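Local coordinates for Lin0012 protein (Listeria innocua, PDB 3K17) that probably phosphorylates phosphomevalonate with ATP, as a GHMP-family kinase assigned to the mevalonate route of isoprenoid biosynthesis, at residues Val23-His28 with Ala235-Asp240; Ile84-Leu89 with Ile94-Val99; Thr105-Gln110 with Leu117-Ala122; Glu305-Ala310 with Glu333-Glu338. All blocks are in the same frame, centred on the assembly; numbering follows the deposited sequence.

Contact 1. Residues Val23-His28 with Ala235-Asp240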
loop_
_atom_site.group_PDB
_atom_site.type_symbol
_atom_site.label_atom_id
_atom_site.label_comp_id
_atom_site.label_asym_id
_atom_site.label_seq_id
_atom_site.Cartn_x
_atom_site.Cartn_y
_atom_site.Cartn_z
ATOM N N VAL A 23 9.486 -0.561 39.108
ATOM C CA VAL A 23 10.196 -1.752 38.686
ATOM C C VAL A 23 10.625 -1.737 37.216
ATOM O O VAL A 23 11.537 -2.467 36.838
ATOM C CB VAL A 23 9.362 -3.029 38.988
ATOM C CG1 VAL A 23 8.160 -3.123 38.052
ATOM C CG2 VAL A 23 10.243 -4.255 38.880
ATOM N N VAL A 24 9.996 -0.903 36.390
ATOM C CA VAL A 24 10.388 -0.852 34.984
ATOM C C VAL A 24 11.790 -0.260 34.878
ATOM O O VAL A 24 12.505 -0.510 33.916
ATOM C CB VAL A 24 9.406 -0.005 34.121
ATOM C CG1 VAL A 24 7.979 -0.497 34.322
ATOM C CG2 VAL A 24 9.515 1.468 34.481
ATOM N N GLU A 25 12.183 0.520 35.882
ATOM C CA GLU A 25 13.511 1.130 35.896
ATOM C C GLU A 25 14.558 0.071 36.212
ATOM O O GLU A 25 14.364 -0.763 37.099
ATOM C CB GLU A 25 13.584 2.246 36.944
ATOM C CG GLU A 25 12.605 3.407 36.730
ATOM C CD GLU A 25 12.740 4.055 35.363
ATOM O OE1 GLU A 25 13.838 3.990 34.772
ATOM O OE2 GLU A 25 11.750 4.643 34.885
ATOM N N SER A 26 15.672 0.111 35.485
ATOM C CA SER A 26 16.750 -0.846 35.676
ATOM C C SER A 26 17.212 -0.880 37.129
ATOM O O SER A 26 17.223 0.138 37.811
ATOM C CB SER A 26 17.936 -0.492 34.773
ATOM O OG SER A 26 17.552 -0.484 33.405
ATOM N N GLY A 27 17.584 -2.062 37.601
ATOM C CA GLY A 27 18.064 -2.183 38.967
ATOM C C GLY A 27 17.038 -1.978 40.063
ATOM O O GLY A 27 17.368 -2.090 41.243
ATOM N N HIS A 28 15.796 -1.667 39.700
ATOM C CA HIS A 28 14.774 -1.479 40.719
ATOM C C HIS A 28 14.139 -2.816 41.071
ATOM O O HIS A 28 14.131 -3.753 40.260
ATOM C CB HIS A 28 13.731 -0.463 40.260
ATOM C CG HIS A 28 14.196 0.955 40.363
ATOM N ND1 HIS A 28 15.268 1.442 39.646
ATOM C CD2 HIS A 28 13.741 1.990 41.107
ATOM C CE1 HIS A 28 15.449 2.717 39.941
ATOM N NE2 HIS A 28 14.536 3.074 40.826
ATOM N N ALA A 235 5.128 9.276 29.850
ATOM C CA ALA A 235 5.074 10.672 29.440
ATOM C C ALA A 235 5.210 11.557 30.671
ATOM O O ALA A 235 5.877 12.590 30.631
ATOM C CB ALA A 235 3.765 10.964 28.726
ATOM N N PHE A 236 4.570 11.147 31.762
ATOM C CA PHE A 236 4.642 11.898 33.005
ATOM C C PHE A 236 6.105 12.017 33.416
ATOM O O PHE A 236 6.550 13.059 33.893
ATOM C CB PHE A 236 3.861 11.184 34.108
ATOM C CG PHE A 236 4.045 11.798 35.466
ATOM C CD1 PHE A 236 3.554 13.071 35.740
ATOM C CD2 PHE A 236 4.736 11.116 36.461
ATOM C CE1 PHE A 236 3.749 13.660 36.986
ATOM C CE2 PHE A 236 4.938 11.697 37.713
ATOM C CZ PHE A 236 4.444 12.970 37.976
ATOM N N LYS A 237 6.843 10.930 33.232
ATOM C CA LYS A 237 8.259 10.888 33.563
ATOM C C LYS A 237 9.026 11.993 32.826
ATOM O O LYS A 237 9.975 12.564 33.361
ATOM C CB LYS A 237 8.827 9.517 33.190
ATOM C CG LYS A 237 10.321 9.366 33.400
ATOM C CD LYS A 237 10.789 7.972 33.001
ATOM C CE LYS A 237 12.297 7.838 33.136
ATOM N NZ LYS A 237 12.774 6.481 32.745
ATOM N N GLN A 238 8.600 12.292 31.604
ATOM C CA GLN A 238 9.243 13.318 30.785
ATOM C C GLN A 238 8.679 14.703 31.100
ATOM O O GLN A 238 9.379 15.708 31.014
ATOM C CB GLN A 238 9.021 13.016 29.305
ATOM C CG GLN A 238 9.183 11.551 28.931
ATOM C CD GLN A 238 10.609 11.052 29.070
ATOM O OE1 GLN A 238 10.874 9.859 28.922
ATOM N NE2 GLN A 238 11.534 11.965 29.345
ATOM N N GLU A 239 7.401 14.735 31.461
ATOM C CA GLU A 239 6.691 15.969 31.782
ATOM C C GLU A 239 6.937 16.445 33.216
ATOM O O GLU A 239 6.611 17.579 33.561
ATOM C CB GLU A 239 5.187 15.747 31.553
ATOM C CG GLU A 239 4.251 16.790 32.156
ATOM C CD GLU A 239 4.262 18.111 31.410
ATOM O OE1 GLU A 239 5.318 18.782 31.384
ATOM O OE2 GLU A 239 3.207 18.480 30.848
ATOM N N ASP A 240 7.520 15.585 34.046
ATOM C CA ASP A 240 7.778 15.935 35.441
ATOM C C ASP A 240 8.777 14.955 36.056
ATOM O O ASP A 240 8.398 14.063 36.812
ATOM C CB ASP A 240 6.467 15.888 36.230
ATOM C CG ASP A 240 6.563 16.585 37.571
ATOM O OD1 ASP A 240 7.581 16.406 38.270
ATOM O OD2 ASP A 240 5.609 17.307 37.932
#
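The Lys237 ammonium meets the Glu25 carboxylate in a surface salt bridge, with Lys237 NZ 3.0 Å from Glu25 OE2. The ammonium approaches that oxygen on its syn side and lies 18° out of the carboxylate plane. Its second bond, to Glu25 OE1, is weak at 3.4 Å, so the grip on the carboxylate is lopsided. OE2 is also hydrogen-bonded to the hydroxyl of Tyr244, on helix 241-264, which places two partners on the oxygen that carries the bridge.

The two side chains arrive from opposite directions and in different shapes. Lys237 is stretched out all the way from helix 226-239 and spends its full length on spanning the gap, since Glu25 CA and Lys237 CA are 11.3 Å apart. Glu25 instead bends at chi2 (-56°), turning its carboxylate toward the helix although its CB does not head that way.

Behind the glutamate, a type II turn from Glu25 to His28 fixes the backbone. It is closed by His28 N to Glu25 O at 3.1 Å, with Gly27 taking the positive phi. The His28 ring is held by a nearly straight bond from ND1 to Ser26 O (3.0 Å), and Glu25 CB rests over one face of that ring near its rim. On the helix side, the carbonyl of Gln238 accepts a hydrogen bond from Lys228 of the second subunit.

With little apolar burial between the segments, their direct attraction is essentially electrostatic. Lysine and tyrosine together would be expected to favour the charged form of Glu25 and to tether the 23-28 loop to the helical layer beside it.

Contact 2. Residues Ile84-Leu89 with Ile94-Val99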
loop_
_atom_site.group_PDB
_atom_site.type_symbol
_atom_site.label_atom_id
_atom_site.label_comp_id
_atom_site.label_asym_id
_atom_site.label_seq_id
_atom_site.Cartn_x
_atom_site.Cartn_y
_atom_site.Cartn_z
ATOM N N ILE A 84 12.508 -17.779 19.277
ATOM C CA ILE A 84 13.732 -17.598 20.036
ATOM C C ILE A 84 14.224 -18.942 20.593
ATOM O O ILE A 84 15.424 -19.188 20.644
ATOM C CB ILE A 84 13.534 -16.592 21.189
ATOM C CG1 ILE A 84 14.891 -16.195 21.768
ATOM C CG2 ILE A 84 12.659 -17.207 22.274
ATOM C CD1 ILE A 84 14.802 -15.130 22.847
ATOM N N ALA A 85 13.304 -19.815 20.994
ATOM C CA ALA A 85 13.711 -21.117 21.528
ATOM C C ALA A 85 14.370 -21.926 20.407
ATOM O O ALA A 85 15.378 -22.610 20.611
ATOM C CB ALA A 85 12.513 -21.858 22.075
ATOM N N THR A 86 13.791 -21.828 19.217
ATOM C CA THR A 86 14.300 -22.520 18.047
ATOM C C THR A 86 15.709 -22.044 17.701
ATOM O O THR A 86 16.586 -22.851 17.407
ATOM C CB THR A 86 13.362 -22.292 16.836
ATOM O OG1 THR A 86 12.130 -22.995 17.053
ATOM C CG2 THR A 86 14.011 -22.762 15.551
ATOM N N THR A 87 15.917 -20.730 17.722
ATOM C CA THR A 87 17.223 -20.168 17.421
ATOM C C THR A 87 18.233 -20.592 18.492
ATOM O O THR A 87 19.403 -20.838 18.187
ATOM C CB THR A 87 17.170 -18.630 17.347
ATOM O OG1 THR A 87 16.423 -18.242 16.188
ATOM C CG2 THR A 87 18.586 -18.034 17.263
ATOM N N PHE A 88 17.782 -20.675 19.741
ATOM C CA PHE A 88 18.676 -21.086 20.819
ATOM C C PHE A 88 19.071 -22.555 20.657
ATOM O O PHE A 88 20.244 -22.901 20.767
ATOM C CB PHE A 88 18.023 -20.904 22.188
ATOM C CG PHE A 88 18.857 -21.440 23.322
ATOM C CD1 PHE A 88 20.034 -20.799 23.700
ATOM C CD2 PHE A 88 18.501 -22.614 23.965
ATOM C CE1 PHE A 88 20.849 -21.325 24.700
ATOM C CE2 PHE A 88 19.307 -23.151 24.967
ATOM C CZ PHE A 88 20.488 -22.501 25.334
ATOM N N LEU A 89 18.092 -23.414 20.392
ATOM C CA LEU A 89 18.361 -24.835 20.224
ATOM C C LEU A 89 19.316 -25.106 19.062
ATOM O O LEU A 89 20.169 -25.987 19.144
ATOM C CB LEU A 89 17.052 -25.607 20.034
ATOM C CG LEU A 89 16.146 -25.683 21.272
ATOM C CD1 LEU A 89 14.814 -26.313 20.906
ATOM C CD2 LEU A 89 16.836 -26.491 22.366
ATOM N N ILE A 94 21.104 -28.572 18.555
ATOM C CA ILE A 94 19.971 -29.454 18.818
ATOM C C ILE A 94 19.046 -29.508 17.606
ATOM O O ILE A 94 18.710 -28.472 17.031
ATOM C CB ILE A 94 19.144 -28.960 20.027
ATOM C CG1 ILE A 94 20.035 -28.877 21.268
ATOM C CG2 ILE A 94 17.954 -29.881 20.253
ATOM C CD1 ILE A 94 20.706 -30.177 21.616
ATOM N N GLU A 95 18.626 -30.714 17.229
ATOM C CA GLU A 95 17.739 -30.870 16.087
ATOM C C GLU A 95 16.277 -30.811 16.496
ATOM O O GLU A 95 15.816 -31.587 17.334
ATOM C CB GLU A 95 17.983 -32.196 15.366
ATOM C CG GLU A 95 17.022 -32.419 14.199
ATOM C CD GLU A 95 17.120 -33.813 13.594
ATOM O OE1 GLU A 95 16.907 -34.807 14.323
ATOM O OE2 GLU A 95 17.406 -33.914 12.382
ATOM N N LEU A 96 15.544 -29.885 15.894
ATOM C CA LEU A 96 14.132 -29.767 16.194
ATOM C C LEU A 96 13.353 -30.855 15.467
ATOM O O LEU A 96 13.654 -31.194 14.316
ATOM C CB LEU A 96 13.622 -28.390 15.779
ATOM C CG LEU A 96 14.058 -27.313 16.771
ATOM C CD1 LEU A 96 14.212 -25.986 16.067
ATOM C CD2 LEU A 96 13.041 -27.233 17.897
ATOM N N THR A 97 12.374 -31.421 16.158
ATOM C CA THR A 97 11.530 -32.443 15.574
ATOM C C THR A 97 10.109 -31.917 15.699
ATOM O O THR A 97 9.814 -31.128 16.594
ATOM C CB THR A 97 11.681 -33.788 16.309
ATOM O OG1 THR A 97 11.420 -33.606 17.704
ATOM C CG2 THR A 97 13.105 -34.328 16.125
ATOM N N PRO A 98 9.212 -32.332 14.791
ATOM C CA PRO A 98 7.821 -31.869 14.831
ATOM C C PRO A 98 7.070 -32.157 16.121
ATOM O O PRO A 98 7.085 -33.277 16.623
ATOM C CB PRO A 98 7.191 -32.551 13.611
ATOM C CG PRO A 98 8.047 -33.784 13.417
ATOM C CD PRO A 98 9.432 -33.248 13.657
ATOM N N VAL A 99 6.420 -31.129 16.666
ATOM C CA VAL A 99 5.643 -31.285 17.892
ATOM C C VAL A 99 4.318 -30.532 17.848
ATOM O O VAL A 99 4.185 -29.511 17.166
ATOM C CB VAL A 99 6.412 -30.787 19.143
ATOM C CG1 VAL A 99 7.707 -31.568 19.311
ATOM C CG2 VAL A 99 6.683 -29.298 19.032
#
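Leu96 reaches back from the loop with both of its methyls against helix 76-91. Its CD1 meets Thr86 and its CD2 meets Leu89, and in each case the side chains run at about a right angle. The Thr86 CG2 to Leu96 CD1 approach is tight, 3.3 Å, shorter than ordinary methyl packing, while Leu89 CD1 and Leu96 CD2 sit at a more relaxed 3.6 Å. Ile94 fills the next position: its CB lies 4.0 Å from Leu89 CB, and Leu89 CD2 reaches its CB and CG1 at a similar range. Leu89 thus serves two partners with different branches, CD1 for Leu96 and CD2 for Ile94.

The polar link is between backbones. Ile94 N donates to Leu89 O over 2.8 Å with an N-H...O angle of 157°, the donor tilted 28° from the carbonyl plane. This bond spans five residues and ties the departing chain to the last turn of the helix, bringing Ile94 CB within 3.3 Å of the same carbonyl oxygen. In Thr86, with CG2 anti to the backbone N, it is this methyl that comes closest to Leu96 CD1, whereas OG1 bonds back to Ile82 O, one turn earlier, keeping the hydroxyl engaged within the helix.

The arrangement is a helix-to-strand connection folded back on its own helix. Helix 119-135 covers Leu89 through Met132 and Phe135, and Ile84 and Phe88 pack on helices 141-156 and 192-197. Beyond Leu96 the chain passes into strand 99-105, where Val99 N is bonded to Asn49 OD1 and the strand joins the large mixed sheet.

Contact 3. Residues Thr105-Gln110 with Leu117-Ala122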
loop_
_atom_site.group_PDB
_atom_site.type_symbol
_atom_site.label_atom_id
_atom_site.label_comp_id
_atom_site.label_asym_id
_atom_site.label_seq_id
_atom_site.Cartn_x
_atom_site.Cartn_y
_atom_site.Cartn_z
ATOM N N THR A 105 -6.010 -22.137 29.347
ATOM C CA THR A 105 -5.836 -21.147 30.407
ATOM C C THR A 105 -6.908 -21.130 31.495
ATOM O O THR A 105 -8.063 -21.477 31.251
ATOM C CB THR A 105 -5.757 -19.728 29.817
ATOM O OG1 THR A 105 -5.661 -18.773 30.879
ATOM C CG2 THR A 105 -7.008 -19.430 28.975
ATOM N N GLU A 106 -6.501 -20.711 32.693
ATOM C CA GLU A 106 -7.386 -20.572 33.845
ATOM C C GLU A 106 -7.193 -19.136 34.320
ATOM O O GLU A 106 -7.665 -18.752 35.387
ATOM C CB GLU A 106 -6.980 -21.508 34.998
ATOM C CG GLU A 106 -6.709 -22.960 34.627
ATOM C CD GLU A 106 -6.345 -23.817 35.857
ATOM O OE1 GLU A 106 -5.635 -23.319 36.762
ATOM O OE2 GLU A 106 -6.764 -24.991 35.907
ATOM N N LEU A 107 -6.484 -18.341 33.528
ATOM C CA LEU A 107 -6.218 -16.959 33.916
ATOM C C LEU A 107 -7.322 -16.013 33.463
ATOM O O LEU A 107 -7.139 -14.795 33.436
ATOM C CB LEU A 107 -4.869 -16.502 33.357
ATOM C CG LEU A 107 -3.671 -17.392 33.712
ATOM C CD1 LEU A 107 -2.390 -16.674 33.359
ATOM C CD2 LEU A 107 -3.690 -17.726 35.211
ATOM N N ILE A 108 -8.471 -16.584 33.117
ATOM C CA ILE A 108 -9.603 -15.780 32.678
ATOM C C ILE A 108 -10.850 -16.093 33.486
ATOM O O ILE A 108 -11.018 -17.194 34.011
ATOM C CB ILE A 108 -9.939 -16.015 31.194
ATOM C CG1 ILE A 108 -10.291 -17.488 30.981
ATOM C CG2 ILE A 108 -8.776 -15.578 30.317
ATOM C CD1 ILE A 108 -10.702 -17.827 29.550
ATOM N N ASP A 109 -11.728 -15.107 33.574
ATOM C CA ASP A 109 -12.976 -15.250 34.303
ATOM C C ASP A 109 -13.981 -16.067 33.469
ATOM O O ASP A 109 -13.789 -16.284 32.272
ATOM C CB ASP A 109 -13.529 -13.853 34.587
ATOM C CG ASP A 109 -14.843 -13.884 35.314
ATOM O OD1 ASP A 109 -14.851 -14.243 36.509
ATOM O OD2 ASP A 109 -15.866 -13.548 34.686
ATOM N N GLN A 110 -15.043 -16.524 34.116
ATOM C CA GLN A 110 -16.093 -17.295 33.452
ATOM C C GLN A 110 -16.625 -16.510 32.245
ATOM O O GLN A 110 -16.977 -17.094 31.221
ATOM C CB GLN A 110 -17.243 -17.550 34.439
ATOM C CG GLN A 110 -16.867 -18.366 35.690
ATOM C CD GLN A 110 -15.638 -17.830 36.431
ATOM O OE1 GLN A 110 -14.502 -18.015 35.992
ATOM N NE2 GLN A 110 -15.868 -17.163 37.556
ATOM N N LEU A 117 -3.620 -11.647 35.394
ATOM C CA LEU A 117 -2.650 -12.476 36.102
ATOM C C LEU A 117 -1.387 -12.764 35.294
ATOM O O LEU A 117 -0.674 -13.729 35.573
ATOM C CB LEU A 117 -3.327 -13.780 36.531
ATOM C CG LEU A 117 -4.494 -13.483 37.487
ATOM C CD1 LEU A 117 -5.300 -14.733 37.806
ATOM C CD2 LEU A 117 -3.915 -12.870 38.756
ATOM N N GLY A 118 -1.110 -11.926 34.295
ATOM C CA GLY A 118 0.089 -12.108 33.485
ATOM C C GLY A 118 -0.063 -13.106 32.352
ATOM O O GLY A 118 0.841 -13.889 32.078
ATOM N N SER A 119 -1.205 -13.067 31.672
ATOM C CA SER A 119 -1.448 -14.000 30.582
ATOM C C SER A 119 -0.318 -14.109 29.569
ATOM O O SER A 119 0.083 -15.210 29.225
ATOM C CB SER A 119 -2.757 -13.644 29.865
ATOM O OG SER A 119 -3.863 -13.848 30.727
ATOM N N SER A 120 0.207 -12.981 29.097
ATOM C CA SER A 120 1.272 -13.021 28.096
ATOM C C SER A 120 2.576 -13.614 28.635
ATOM O O SER A 120 3.241 -14.395 27.955
ATOM C CB SER A 120 1.522 -11.615 27.509
ATOM O OG SER A 120 1.978 -10.686 28.493
ATOM N N ALA A 121 2.942 -13.253 29.856
ATOM C CA ALA A 121 4.165 -13.783 30.450
ATOM C C ALA A 121 4.030 -15.291 30.678
ATOM O O ALA A 121 4.924 -16.065 30.335
ATOM C CB ALA A 121 4.443 -13.084 31.768
ATOM N N ALA A 122 2.901 -15.707 31.247
ATOM C CA ALA A 122 2.686 -17.122 31.533
ATOM C C ALA A 122 2.742 -17.985 30.280
ATOM O O ALA A 122 3.298 -19.091 30.291
ATOM C CB ALA A 122 1.361 -17.315 32.250
HETATM O O HOH W 1 -4.924 -16.148 29.361
HETATM O O HOH W 2 -5.012 -12.836 33.375
#
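Leu107 packs against Leu117-Ala122, a Leu-Gly-Ser-Ser-Ala-Ala run that matches the glycine-rich motif by which GHMP kinases bind ATP phosphates; here it leads into helix 119-135. That role is inferred from the family. Gly118 takes the N-cap position with a positive phi, and Gly118 O accepts from Ala122 N at 2.9 Å in the first helical turn.

Leu107 makes the main apolar contact. Its CG lies anti to the carbonyl carbon (chi1 -54°), which sends the two methyls toward the loop and the helix start: CD1 sits 4.0 Å from Ala122 CB, and CD2 meets Leu117 CB at 4.2 Å, the two side chains crossing at a slant. Arg37 and Ile39 of strand 37-45 also touch Leu107.

Behind the leucine, Thr105 makes an ST turn, its OG1 accepting from Leu107 N at 2.8 Å, so the last residue of strand 99-105 holds the backbone N of Leu107. No direct hydrogen bond joins the two segments; two waters do that work. The first lies between Thr105 OG1 and Ser119 OG. The second donates to Leu107 O, accepts from Leu117 N and is also bonded to Ser119 OG, knitting three groups together at the helix entrance. The next serine, Ser120, points its CB away from segment 105-110 and bonds through OG to His152.

Ser119 OG, with chi1 -66°, is therefore held by both waters, at 2.9 Å from the first and 3.1 Å from the second, while Leu107 CB touches it at 3.9 Å.

Contact 4. Residues Glu305-Ala310 with Glu333-Glu338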
loop_
_atom_site.group_PDB
_atom_site.type_symbol
_atom_site.label_atom_id
_atom_site.label_comp_id
_atom_site.label_asym_id
_atom_site.label_seq_id
_atom_site.Cartn_x
_atom_site.Cartn_y
_atom_site.Cartn_z
ATOM N N GLU A 305 -7.600 -2.212 55.057
ATOM C CA GLU A 305 -6.995 -1.433 56.123
ATOM C C GLU A 305 -7.903 -1.321 57.350
ATOM O O GLU A 305 -7.444 -1.479 58.480
ATOM C CB GLU A 305 -6.620 -0.046 55.598
ATOM C CG GLU A 305 -5.419 -0.069 54.657
ATOM C CD GLU A 305 -5.037 1.309 54.161
ATOM O OE1 GLU A 305 -5.211 2.277 54.928
ATOM O OE2 GLU A 305 -4.548 1.427 53.017
ATOM N N ASN A 306 -9.190 -1.065 57.129
ATOM C CA ASN A 306 -10.132 -0.947 58.236
ATOM C C ASN A 306 -10.235 -2.251 59.013
ATOM O O ASN A 306 -10.555 -2.251 60.203
ATOM C CB ASN A 306 -11.522 -0.565 57.726
ATOM C CG ASN A 306 -11.536 0.771 57.024
ATOM O OD1 ASN A 306 -10.819 1.695 57.410
ATOM N ND2 ASN A 306 -12.362 0.889 55.993
HETATM N N MSE A 307 -9.953 -3.360 58.338
HETATM C CA MSE A 307 -10.033 -4.674 58.960
HETATM C C MSE A 307 -8.785 -4.986 59.780
HETATM O O MSE A 307 -8.684 -6.053 60.387
HETATM C CB MSE A 307 -10.225 -5.742 57.883
HETATM C CG MSE A 307 -11.007 -6.961 58.339
HETATM SE SE MSE A 307 -12.834 -6.514 58.810
HETATM C CE MSE A 307 -13.578 -6.382 57.032
ATOM N N GLY A 308 -7.828 -4.060 59.783
ATOM C CA GLY A 308 -6.609 -4.269 60.544
ATOM C C GLY A 308 -5.360 -4.566 59.729
ATOM O O GLY A 308 -4.250 -4.438 60.241
ATOM N N GLY A 309 -5.529 -4.953 58.467
ATOM C CA GLY A 309 -4.379 -5.264 57.632
ATOM C C GLY A 309 -3.988 -4.149 56.681
ATOM O O GLY A 309 -3.977 -2.980 57.058
ATOM N N ALA A 310 -3.656 -4.517 55.445
ATOM C CA ALA A 310 -3.274 -3.550 54.421
ATOM C C ALA A 310 -3.641 -4.114 53.048
ATOM O O ALA A 310 -3.749 -5.328 52.874
ATOM C CB ALA A 310 -1.780 -3.262 54.496
ATOM N N GLU A 333 -11.760 -13.463 56.021
ATOM C CA GLU A 333 -13.100 -13.837 55.577
ATOM C C GLU A 333 -14.050 -12.647 55.678
ATOM O O GLU A 333 -14.893 -12.441 54.802
ATOM C CB GLU A 333 -13.624 -15.012 56.406
ATOM C CG GLU A 333 -12.727 -16.246 56.325
ATOM C CD GLU A 333 -13.208 -17.390 57.205
ATOM O OE1 GLU A 333 -13.547 -17.133 58.380
ATOM O OE2 GLU A 333 -13.231 -18.545 56.725
ATOM N N LYS A 334 -13.914 -11.868 56.746
ATOM C CA LYS A 334 -14.744 -10.682 56.937
ATOM C C LYS A 334 -14.424 -9.685 55.830
ATOM O O LYS A 334 -15.319 -9.036 55.285
ATOM C CB LYS A 334 -14.459 -10.024 58.291
ATOM C CG LYS A 334 -15.482 -10.320 59.384
ATOM C CD LYS A 334 -15.426 -11.766 59.849
ATOM C CE LYS A 334 -16.386 -12.001 61.011
ATOM N NZ LYS A 334 -16.051 -11.152 62.192
ATOM N N LEU A 335 -13.139 -9.562 55.508
ATOM C CA LEU A 335 -12.706 -8.647 54.460
ATOM C C LEU A 335 -13.312 -9.080 53.126
ATOM O O LEU A 335 -13.890 -8.266 52.408
ATOM C CB LEU A 335 -11.182 -8.640 54.355
ATOM C CG LEU A 335 -10.576 -7.798 53.229
ATOM C CD1 LEU A 335 -10.981 -6.349 53.386
ATOM C CD2 LEU A 335 -9.058 -7.940 53.256
ATOM N N VAL A 336 -13.173 -10.363 52.810
ATOM C CA VAL A 336 -13.710 -10.918 51.574
ATOM C C VAL A 336 -15.220 -10.679 51.460
ATOM O O VAL A 336 -15.722 -10.355 50.384
ATOM C CB VAL A 336 -13.418 -12.434 51.481
ATOM C CG1 VAL A 336 -14.218 -13.065 50.339
ATOM C CG2 VAL A 336 -11.926 -12.654 51.246
ATOM N N ASN A 337 -15.944 -10.838 52.565
ATOM C CA ASN A 337 -17.388 -10.622 52.556
ATOM C C ASN A 337 -17.699 -9.173 52.179
ATOM O O ASN A 337 -18.635 -8.908 51.424
ATOM C CB ASN A 337 -17.991 -10.960 53.926
ATOM C CG ASN A 337 -19.488 -10.677 53.993
ATOM O OD1 ASN A 337 -19.907 -9.573 54.338
ATOM N ND2 ASN A 337 -20.300 -11.675 53.647
ATOM N N GLU A 338 -16.911 -8.239 52.703
ATOM C CA GLU A 338 -17.099 -6.827 52.389
ATOM C C GLU A 338 -16.815 -6.574 50.908
ATOM O O GLU A 338 -17.542 -5.826 50.246
ATOM C CB GLU A 338 -16.178 -5.964 53.248
ATOM C CG GLU A 338 -16.598 -5.902 54.704
ATOM C CD GLU A 338 -18.049 -5.477 54.859
ATOM O OE1 GLU A 338 -18.419 -4.411 54.320
ATOM O OE2 GLU A 338 -18.820 -6.210 55.515
#
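The turn that presents Met307, a selenomethionine, to Lys334, Leu335 and Glu338 is closed by a backbone hydrogen bond from Gly308 N to Glu305 O, 2.9 Å long. Gly308 has a positive phi and completes a Schellman motif at the end of helix 295-306, a conformation in which a side chain would collide with the preceding carbonyl oxygen. The contact itself rests on Met307.

Met307 bends at chi2 (64°) and again at chi3 (78°), and the resulting hook lays its end methyl on the backbone of helix 329-341. CE is 3.5 Å from Leu335 CA and 3.6 Å from the carbonyl carbon of Lys334, so the methyl presses on main chain as much as on side chains. One turn further along, Glu338 CG borders it at 3.8 Å. The selenium lies beside Lys334 CB at 3.9 Å, the two side chains crossing at about a right angle, while the rest of the lysine bends off elsewhere.

Charged ends are served by other partners. Glu305 is paired with Arg278 and Arg279 of helix 267-288. Leu335 places helix 329-341 against strand 321-326, touching Ala324 and Ser326, and also meets helix 295-306; segment 305-310 leads into strand 310-313.

The turn ending helix 295-306 thus meets helix 329-341 by apolar packing, with no hydrogen bond between the two segments. A methyl lying on the main chain of Lys334 and Leu335 needs no polar partner, and Glu338 offers only CG here, while its OE2 forms a salt bridge with Lys341 on its own helix.

Contacts 2 and 3 both belong to the GHMP kinase N-terminal domain, with centres 26 Å apart, whereas contact 4 belongs to the C-terminal one, 26 Å from contact 3 and about 49 Å from contact 2, between centres. Contact 3, at the presumed phosphate-binding loop, is the closest of the four to the middle of the chain; contact 1 lies on the other side of that centre, its nearest atoms about 12 Å from those of contact 3. Helix 119-135 connects two of the sites: it starts in contact 3 and further along covers Leu89 of contact 2. Contacts 1 and 2 both border the second subunit, and no pair of contacts touches directly.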